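Local coordinates for translation initiation factor eIF2b-like protein (Chaetomium thermophilum, PDB 4ZEM), which is the beta subunit of eIF2B, the decameric complex that probably acts as guanine-nucleotide exchange factor for eIF2 in translation initiation, at residues E29-L35 and R78-A83; A272-N278 and K309-P315. All coordinates share one frame; numbering follows the deposited sequence.

Contact 1 (E29-L35 and R78-A83)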
ATOM      1  N   GLU A  29       7.980 -14.047  14.390  1.00 76.28           N
ATOM      2  CA  GLU A  29       6.892 -14.686  15.128  1.00 84.82           C
ATOM      3  C   GLU A  29       6.017 -13.693  15.896  1.00 84.98           C
ATOM      4  O   GLU A  29       4.806 -13.886  16.007  1.00 85.33           O
ATOM      5  CB  GLU A  29       7.451 -15.729  16.094  1.00 93.10           C
ATOM      6  CG  GLU A  29       6.434 -16.779  16.497  1.00108.37           C
ATOM      7  CD  GLU A  29       5.754 -17.416  15.298  1.00112.42           C
ATOM      8  OE1 GLU A  29       4.513 -17.562  15.324  1.00113.49           O
ATOM      9  OE2 GLU A  29       6.460 -17.779  14.333  1.00111.00           O
ATOM     10  N   SER A  30       6.629 -12.646  16.440  1.00 84.40           N
ATOM     11  CA  SER A  30       5.876 -11.583  17.103  1.00 86.56           C
ATOM     12  C   SER A  30       4.959 -10.870  16.112  1.00 83.01           C
ATOM     13  O   SER A  30       3.807 -10.575  16.423  1.00 84.77           O
ATOM     14  CB  SER A  30       6.814 -10.575  17.771  1.00 85.95           C
ATOM     15  OG  SER A  30       7.903 -11.222  18.402  1.00 97.84           O
ATOM     16  N   LEU A  31       5.481 -10.580  14.923  1.00 78.22           N
ATOM     17  CA  LEU A  31       4.682  -9.919  13.897  1.00 77.67           C
ATOM     18  C   LEU A  31       3.541 -10.823  13.438  1.00 79.86           C
ATOM     19  O   LEU A  31       2.422 -10.355  13.232  1.00 77.07           O
ATOM     20  CB  LEU A  31       5.547  -9.518  12.699  1.00 64.88           C
ATOM     21  CG  LEU A  31       4.865  -8.646  11.637  1.00 62.45           C
ATOM     22  CD1 LEU A  31       4.006  -7.560  12.278  1.00 57.05           C
ATOM     23  CD2 LEU A  31       5.876  -8.044  10.670  1.00 56.17           C
ATOM     24  N   ILE A  32       3.826 -12.117  13.297  1.00 81.18           N
ATOM     25  CA  ILE A  32       2.808 -13.091  12.913  1.00 77.75           C
ATOM     26  C   ILE A  32       1.683 -13.056  13.935  1.00 84.01           C
ATOM     27  O   ILE A  32       0.504 -13.083  13.587  1.00 91.44           O
ATOM     28  CB  ILE A  32       3.380 -14.527  12.823  1.00 75.91           C
ATOM     29  CG1 ILE A  32       4.383 -14.645  11.678  1.00 76.03           C
ATOM     30  CG2 ILE A  32       2.265 -15.543  12.621  1.00 67.51           C
ATOM     31  CD1 ILE A  32       3.744 -14.643  10.321  1.00 81.87           C
ATOM     32  N   PHE A  33       2.067 -12.961  15.203  1.00 83.34           N
ATOM     33  CA  PHE A  33       1.115 -12.889  16.300  1.00 92.32           C
ATOM     34  C   PHE A  33       0.242 -11.640  16.190  1.00 86.33           C
ATOM     35  O   PHE A  33      -0.971 -11.702  16.389  1.00 85.91           O
ATOM     36  CB  PHE A  33       1.854 -12.916  17.639  1.00 93.52           C
ATOM     37  CG  PHE A  33       0.950 -12.850  18.834  1.00102.20           C
ATOM     38  CD1 PHE A  33       0.237 -13.965  19.240  1.00110.38           C
ATOM     39  CD2 PHE A  33       0.819 -11.676  19.557  1.00105.38           C
ATOM     40  CE1 PHE A  33      -0.594 -13.908  20.342  1.00116.56           C
ATOM     41  CE2 PHE A  33      -0.011 -11.612  20.660  1.00110.44           C
ATOM     42  CZ  PHE A  33      -0.717 -12.730  21.053  1.00115.16           C
ATOM     43  N   LEU A  34       0.866 -10.507  15.876  1.00 82.04           N
ATOM     44  CA  LEU A  34       0.144  -9.241  15.744  1.00 82.81           C
ATOM     45  C   LEU A  34      -0.850  -9.272  14.585  1.00 80.79           C
ATOM     46  O   LEU A  34      -1.963  -8.757  14.701  1.00 83.44           O
ATOM     47  CB  LEU A  34       1.121  -8.075  15.573  1.00 75.66           C
ATOM     48  CG  LEU A  34       2.029  -7.795  16.771  1.00 74.88           C
ATOM     49  CD1 LEU A  34       3.010  -6.675  16.471  1.00 68.47           C
ATOM     50  CD2 LEU A  34       1.190  -7.452  17.991  1.00 73.46           C
ATOM     51  N   LEU A  35      -0.444  -9.872  13.471  1.00 70.26           N
ATOM     52  CA  LEU A  35      -1.308  -9.974  12.301  1.00 69.09           C
ATOM     53  C   LEU A  35      -2.537 -10.849  12.550  1.00 82.44           C
ATOM     54  O   LEU A  35      -3.642 -10.500  12.132  1.00 85.60           O
ATOM     55  CB  LEU A  35      -0.523 -10.520  11.111  1.00 69.81           C
ATOM     56  CG  LEU A  35       0.638  -9.668  10.598  1.00 65.01           C
ATOM     57  CD1 LEU A  35       1.391 -10.407   9.505  1.00 63.94           C
ATOM     58  CD2 LEU A  35       0.121  -8.343  10.084  1.00 53.93           C
ATOM     59  N   ARG A  78       5.199 -16.450   4.959  1.00 70.53           N
ATOM     60  CA  ARG A  78       4.726 -16.717   6.316  1.00 69.05           C
ATOM     61  C   ARG A  78       3.851 -15.580   6.837  1.00 70.12           C
ATOM     62  O   ARG A  78       2.796 -15.806   7.431  1.00 76.58           O
ATOM     63  CB  ARG A  78       5.926 -16.911   7.241  1.00 60.04           C
ATOM     64  CG  ARG A  78       6.692 -18.184   6.985  1.00 64.80           C
ATOM     65  CD  ARG A  78       7.839 -18.378   7.964  1.00 66.01           C
ATOM     66  NE  ARG A  78       7.431 -18.399   9.363  1.00 76.53           N
ATOM     67  CZ  ARG A  78       8.292 -18.387  10.377  1.00 79.09           C
ATOM     68  NH1 ARG A  78       7.854 -18.410  11.630  1.00 75.14           N
ATOM     69  NH2 ARG A  78       9.596 -18.348  10.134  1.00 71.57           N
ATOM     70  N   LEU A  79       4.312 -14.357   6.616  1.00 68.38           N
ATOM     71  CA  LEU A  79       3.586 -13.172   7.028  1.00 64.82           C
ATOM     72  C   LEU A  79       2.270 -13.067   6.276  1.00 61.24           C
ATOM     73  O   LEU A  79       1.248 -12.719   6.843  1.00 62.37           O
ATOM     74  CB  LEU A  79       4.433 -11.931   6.788  1.00 60.82           C
ATOM     75  CG  LEU A  79       5.731 -11.887   7.584  1.00 62.13           C
ATOM     76  CD1 LEU A  79       6.635 -10.774   7.095  1.00 51.69           C
ATOM     77  CD2 LEU A  79       5.441 -11.737   9.066  1.00 67.86           C
ATOM     78  N   ALA A  80       2.307 -13.375   4.990  1.00 57.70           N
ATOM     79  CA  ALA A  80       1.121 -13.318   4.155  1.00 55.85           C
ATOM     80  C   ALA A  80       0.086 -14.312   4.639  1.00 69.93           C
ATOM     81  O   ALA A  80      -1.106 -14.031   4.642  1.00 68.63           O
ATOM     82  CB  ALA A  80       1.482 -13.601   2.710  1.00 49.85           C
ATOM     83  N   ARG A  81       0.557 -15.484   5.040  1.00 79.19           N
ATOM     84  CA  ARG A  81      -0.311 -16.546   5.522  1.00 89.41           C
ATOM     85  C   ARG A  81      -1.056 -16.147   6.791  1.00 85.56           C
ATOM     86  O   ARG A  81      -2.222 -16.483   6.963  1.00 92.77           O
ATOM     87  CB  ARG A  81       0.494 -17.825   5.749  1.00100.25           C
ATOM     88  CG  ARG A  81      -0.342 -19.092   5.741  1.00116.36           C
ATOM     89  CD  ARG A  81       0.529 -20.323   5.918  1.00126.10           C
ATOM     90  NE  ARG A  81       1.347 -20.244   7.124  1.00131.68           N
ATOM     91  CZ  ARG A  81       2.212 -21.178   7.500  1.00135.97           C
ATOM     92  NH1 ARG A  81       2.915 -21.023   8.612  1.00134.59           N
ATOM     93  NH2 ARG A  81       2.372 -22.266   6.762  1.00137.80           N
ATOM     94  N   ALA A  82      -0.373 -15.437   7.679  1.00 68.10           N
ATOM     95  CA  ALA A  82      -0.968 -14.996   8.923  1.00 61.40           C
ATOM     96  C   ALA A  82      -2.147 -14.080   8.644  1.00 68.14           C
ATOM     97  O   ALA A  82      -3.170 -14.161   9.314  1.00 75.89           O
ATOM     98  CB  ALA A  82       0.065 -14.285   9.776  1.00 65.21           C
ATOM     99  N   ALA A  83      -2.005 -13.208   7.654  1.00 66.16           N
ATOM    100  CA  ALA A  83      -3.081 -12.286   7.306  1.00 67.98           C
ATOM    101  C   ALA A  83      -3.401 -12.351   5.812  1.00 71.51           C
ATOM    102  O   ALA A  83      -3.015 -11.462   5.053  1.00 59.37           O
ATOM    103  CB  ALA A  83      -2.712 -10.862   7.713  1.00 55.93           C
TER
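Ile32 reaches across from helix 24-37 with its CD1 methyl, which sits 3.6 Å from Leu79 CD2 and 3.7 Å from Ala82 CB on helix 65-82. The CG1 branch carries that methyl over while CG2, anti to the backbone N of Ile32, rests against the same Ala82 methyl, so both branches of Ile32 press on it from the same side. Leu79 meets Ile32 at a slant and Leu31 at about a right angle, its CD2 lying 4.0 Å from Leu31 CD2. One turn further on, Leu35 CB rests against both Ala82 CB and Ala83 CB, the latter just past the helix end. The axes of the short helical segments 29-35 and 78-82 come within 9.0 Å and diverge by 21°, both running in the same sense. At the other end Glu29 and Arg78 cross roughly perpendicularly, yet their carboxylate and guanidinium planes are only 26° apart, and Glu29 OE2 approaches the guanidinium edge in its plane, 3.1 Å from Arg78 NH1. Leu52 of helix 43-59 packs on Leu31 and Leu79. Two helices of the N-terminal bundle are thus joined by aliphatic packing, and at its more exposed margin Glu25 and Glu29 share one guanidinium, which would probably keep it charged.

Contact 2 (A272-N278 and K309-P315)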
ATOM      1  N   ALA A 272      -8.868   3.062  -1.609  1.00 36.55           N
ATOM      2  CA  ALA A 272      -8.763   1.707  -2.117  1.00 48.79           C
ATOM      3  C   ALA A 272      -7.870   0.911  -1.182  1.00 46.92           C
ATOM      4  O   ALA A 272      -6.798   1.383  -0.799  1.00 44.53           O
ATOM      5  CB  ALA A 272      -8.209   1.691  -3.529  1.00 42.24           C
ATOM      6  N   LYS A 273      -8.321  -0.280  -0.798  1.00 41.57           N
ATOM      7  CA  LYS A 273      -7.485  -1.204  -0.038  1.00 42.86           C
ATOM      8  C   LYS A 273      -6.425  -1.824  -0.948  1.00 45.51           C
ATOM      9  O   LYS A 273      -5.339  -2.176  -0.495  1.00 49.49           O
ATOM     10  CB  LYS A 273      -8.314  -2.308   0.617  1.00 39.64           C
ATOM     11  CG  LYS A 273      -9.255  -1.860   1.716  1.00 49.44           C
ATOM     12  CD  LYS A 273     -10.348  -2.906   1.928  1.00 71.25           C
ATOM     13  CE  LYS A 273     -11.168  -2.628   3.176  1.00 70.63           C
ATOM     14  NZ  LYS A 273     -11.574  -1.204   3.255  1.00 75.62           N
ATOM     15  N   ALA A 274      -6.769  -1.988  -2.223  1.00 43.07           N
ATOM     16  CA  ALA A 274      -5.840  -2.517  -3.216  1.00 42.97           C
ATOM     17  C   ALA A 274      -6.244  -2.129  -4.634  1.00 43.86           C
ATOM     18  O   ALA A 274      -7.417  -1.863  -4.909  1.00 42.58           O
ATOM     19  CB  ALA A 274      -5.750  -4.035  -3.100  1.00 40.83           C
ATOM     20  N   VAL A 275      -5.272  -2.138  -5.539  1.00 40.68           N
ATOM     21  CA  VAL A 275      -5.547  -1.917  -6.953  1.00 38.28           C
ATOM     22  C   VAL A 275      -5.075  -3.147  -7.719  1.00 46.78           C
ATOM     23  O   VAL A 275      -4.095  -3.780  -7.338  1.00 50.86           O
ATOM     24  CB  VAL A 275      -4.842  -0.654  -7.490  1.00 41.72           C
ATOM     25  CG1 VAL A 275      -5.087  -0.480  -8.998  1.00 33.85           C
ATOM     26  CG2 VAL A 275      -5.318   0.565  -6.741  1.00 37.47           C
ATOM     27  N   TYR A 276      -5.769  -3.485  -8.798  1.00 50.56           N
ATOM     28  CA  TYR A 276      -5.389  -4.632  -9.602  1.00 48.26           C
ATOM     29  C   TYR A 276      -4.963  -4.220 -11.004  1.00 53.04           C
ATOM     30  O   TYR A 276      -5.230  -3.101 -11.449  1.00 52.85           O
ATOM     31  CB  TYR A 276      -6.537  -5.633  -9.654  1.00 47.31           C
ATOM     32  CG  TYR A 276      -6.895  -6.166  -8.290  1.00 56.67           C
ATOM     33  CD1 TYR A 276      -7.981  -5.658  -7.583  1.00 56.10           C
ATOM     34  CD2 TYR A 276      -6.124  -7.161  -7.691  1.00 58.71           C
ATOM     35  CE1 TYR A 276      -8.301  -6.141  -6.325  1.00 64.69           C
ATOM     36  CE2 TYR A 276      -6.436  -7.652  -6.437  1.00 57.41           C
ATOM     37  CZ  TYR A 276      -7.524  -7.139  -5.756  1.00 69.13           C
ATOM     38  OH  TYR A 276      -7.836  -7.624  -4.506  1.00 64.97           O
ATOM     39  N   GLN A 277      -4.294  -5.138 -11.690  1.00 53.18           N
ATOM     40  CA  GLN A 277      -3.727  -4.874 -13.005  1.00 57.87           C
ATOM     41  C   GLN A 277      -4.774  -4.453 -14.031  1.00 55.69           C
ATOM     42  O   GLN A 277      -4.491  -3.662 -14.925  1.00 48.29           O
ATOM     43  CB  GLN A 277      -2.997  -6.122 -13.492  1.00 52.29           C
ATOM     44  CG  GLN A 277      -1.709  -6.389 -12.739  1.00 62.55           C
ATOM     45  CD  GLN A 277      -0.890  -7.484 -13.372  1.00 70.77           C
ATOM     46  OE1 GLN A 277      -1.422  -8.528 -13.750  1.00 67.69           O
ATOM     47  NE2 GLN A 277       0.416  -7.258 -13.487  1.00 72.96           N
ATOM     48  N   ASN A 278      -5.976  -5.001 -13.901  1.00 58.97           N
ATOM     49  CA  ASN A 278      -7.082  -4.672 -14.787  1.00 47.18           C
ATOM     50  C   ASN A 278      -7.727  -3.329 -14.450  1.00 55.08           C
ATOM     51  O   ASN A 278      -8.595  -2.852 -15.176  1.00 58.81           O
ATOM     52  CB  ASN A 278      -8.134  -5.780 -14.736  1.00 49.73           C
ATOM     53  CG  ASN A 278      -8.868  -5.817 -13.409  1.00 62.32           C
ATOM     54  OD1 ASN A 278      -8.306  -5.475 -12.365  1.00 58.82           O
ATOM     55  ND2 ASN A 278     -10.124  -6.236 -13.440  1.00 57.59           N
ATOM     56  N   LYS A 309       0.071  -0.074  -2.781  1.00 36.19           N
ATOM     57  CA  LYS A 309      -1.148  -0.869  -2.732  1.00 41.58           C
ATOM     58  C   LYS A 309      -1.526  -1.469  -4.100  1.00 41.25           C
ATOM     59  O   LYS A 309      -2.531  -2.170  -4.223  1.00 50.59           O
ATOM     60  CB  LYS A 309      -2.287  -0.026  -2.152  1.00 38.87           C
ATOM     61  CG  LYS A 309      -1.915   0.491  -0.771  1.00 53.51           C
ATOM     62  CD  LYS A 309      -3.017   0.406   0.262  1.00 50.45           C
ATOM     63  CE  LYS A 309      -3.838   1.667   0.336  1.00 46.70           C
ATOM     64  NZ  LYS A 309      -4.768   1.604   1.499  1.00 49.71           N
ATOM     65  N   PHE A 310      -0.708  -1.212  -5.118  1.00 39.62           N
ATOM     66  CA  PHE A 310      -0.909  -1.817  -6.438  1.00 45.06           C
ATOM     67  C   PHE A 310      -0.537  -3.302  -6.450  1.00 48.94           C
ATOM     68  O   PHE A 310       0.646  -3.644  -6.379  1.00 52.30           O
ATOM     69  CB  PHE A 310      -0.077  -1.098  -7.501  1.00 38.82           C
ATOM     70  CG  PHE A 310      -0.701   0.166  -8.024  1.00 41.05           C
ATOM     71  CD1 PHE A 310      -1.336   1.056  -7.171  1.00 42.68           C
ATOM     72  CD2 PHE A 310      -0.651   0.465  -9.377  1.00 43.61           C
ATOM     73  CE1 PHE A 310      -1.908   2.225  -7.658  1.00 45.48           C
ATOM     74  CE2 PHE A 310      -1.221   1.627  -9.867  1.00 43.00           C
ATOM     75  CZ  PHE A 310      -1.854   2.508  -9.006  1.00 38.71           C
ATOM     76  N   CYS A 311      -1.530  -4.184  -6.564  1.00 47.82           N
ATOM     77  CA  CYS A 311      -1.250  -5.616  -6.635  1.00 44.91           C
ATOM     78  C   CYS A 311      -1.016  -6.011  -8.089  1.00 51.72           C
ATOM     79  O   CYS A 311      -1.846  -5.723  -8.947  1.00 56.22           O
ATOM     80  CB  CYS A 311      -2.408  -6.432  -6.055  1.00 55.43           C
ATOM     81  SG  CYS A 311      -2.715  -6.194  -4.295  1.00 63.25           S
ATOM     82  N   PRO A 312       0.084  -6.732  -8.358  1.00 48.70           N
ATOM     83  CA  PRO A 312       0.526  -7.074  -9.718  1.00 49.64           C
ATOM     84  C   PRO A 312      -0.170  -8.299 -10.294  1.00 61.70           C
ATOM     85  O   PRO A 312       0.412  -9.040 -11.086  1.00 73.14           O
ATOM     86  CB  PRO A 312       2.027  -7.350  -9.542  1.00 50.67           C
ATOM     87  CG  PRO A 312       2.302  -7.301  -8.047  1.00 61.28           C
ATOM     88  CD  PRO A 312       0.983  -7.297  -7.344  1.00 59.67           C
ATOM     89  N   GLU A 313      -1.382  -8.544  -9.823  1.00 62.17           N
ATOM     90  CA  GLU A 313      -2.210  -9.649 -10.288  1.00 66.90           C
ATOM     91  C   GLU A 313      -3.536  -9.157 -10.870  1.00 69.52           C
ATOM     92  O   GLU A 313      -3.898  -7.985 -10.728  1.00 64.40           O
ATOM     93  CB  GLU A 313      -2.459 -10.634  -9.157  1.00 60.26           C
ATOM     94  CG  GLU A 313      -3.273 -10.057  -8.022  1.00 82.82           C
ATOM     95  CD  GLU A 313      -3.277 -10.963  -6.815  1.00 95.18           C
ATOM     96  OE1 GLU A 313      -2.176 -11.357  -6.373  1.00 96.35           O
ATOM     97  OE2 GLU A 313      -4.376 -11.287  -6.316  1.00102.06           O
ATOM     98  N   ASP A 314      -4.260 -10.064 -11.515  1.00 76.72           N
ATOM     99  CA  ASP A 314      -5.614  -9.775 -11.965  1.00 75.42           C
ATOM    100  C   ASP A 314      -6.490 -10.166 -10.785  1.00 80.36           C
ATOM    101  O   ASP A 314      -6.044 -10.912  -9.913  1.00 80.29           O
ATOM    102  CB  ASP A 314      -5.984 -10.567 -13.223  1.00 70.28           C
ATOM    103  CG  ASP A 314      -5.967  -9.718 -14.482  1.00 81.20           C
ATOM    104  OD1 ASP A 314      -5.367  -8.624 -14.473  1.00 75.16           O
ATOM    105  OD2 ASP A 314      -6.565 -10.147 -15.490  1.00102.21           O
ATOM    106  N   PRO A 315      -7.734  -9.669 -10.736  1.00 77.41           N
ATOM    107  CA  PRO A 315      -8.481  -9.975  -9.516  1.00 74.79           C
ATOM    108  C   PRO A 315      -8.927 -11.423  -9.474  1.00 93.47           C
ATOM    109  O   PRO A 315      -9.442 -11.935 -10.470  1.00 97.00           O
ATOM    110  CB  PRO A 315      -9.700  -9.046  -9.600  1.00 64.29           C
ATOM    111  CG  PRO A 315      -9.380  -8.057 -10.684  1.00 71.30           C
ATOM    112  CD  PRO A 315      -8.483  -8.776 -11.631  1.00 74.31           C
TER
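Val275 and Phe310 form the single backbone bridge between these segments. Val275 N donates to Lys309 O (3.0 Å), coming from above the carbonyl plane, and Val275 O accepts from Cys311 N at 2.7 Å, the pattern of a parallel bridge. Further along, Gln277 N donates to Glu313 O in a nearly straight bond, 172° at the hydrogen, so segment 309-315 stays alongside the chain past the Val275-Phe310 bridge. A weak bond from Lys309 NZ to Ala272 O adds to these; the lysine chain bends at chi2 and chi3 to bring its amine there, and the same amine makes a salt bridge with Asp43.

Among the aromatic contacts, Val275 CB lies over one face of the Phe310 ring, 4.2 Å from its centroid, a CH-pi contact, while helix 372-379 packs on Phe310 through Leu372, Ile375 and Tyr376. The Tyr276 ring has Pro315 over one face and Glu313 O in plane at its edge; Cys311 SG stands obliquely to it, 5.3 Å from the centroid.

Apolar and amide packing completes the set. Cys311 SG touches Ala274 CB at 3.9 Å, and Pro315 CG sits against the Asn278 amide, whose ND2 bonds to Tyr351. Backbone bonds therefore set the loop after strand 301-304 against strand 274-275, an outermost strand of the small antiparallel sheet, while Val275 on the Phe310 ring and Pro315 on the Tyr276 ring add apolar contact.

In the fold
Contact 1 closes before contact 2 opens, so the two follow in series along the chain. Contact 1 joins helices of the N-terminal bundle, its centre about 17 Å from the centre of the chain, against about 10 Å for contact 2, which lies on the side of the Rossmann-like domain with its seven-stranded mixed sheet. The centres of contact 1 and contact 2 are about 21 Å apart; their nearest atoms are about 10 Å apart, with no direct touch. The helical region nevertheless meets contact 2: Asp43, at the start of helix 43-59 that also covers contact 1, pairs with Lys309, and helix 88-104, which follows segment 78-83, packs on Cys311 and Pro312.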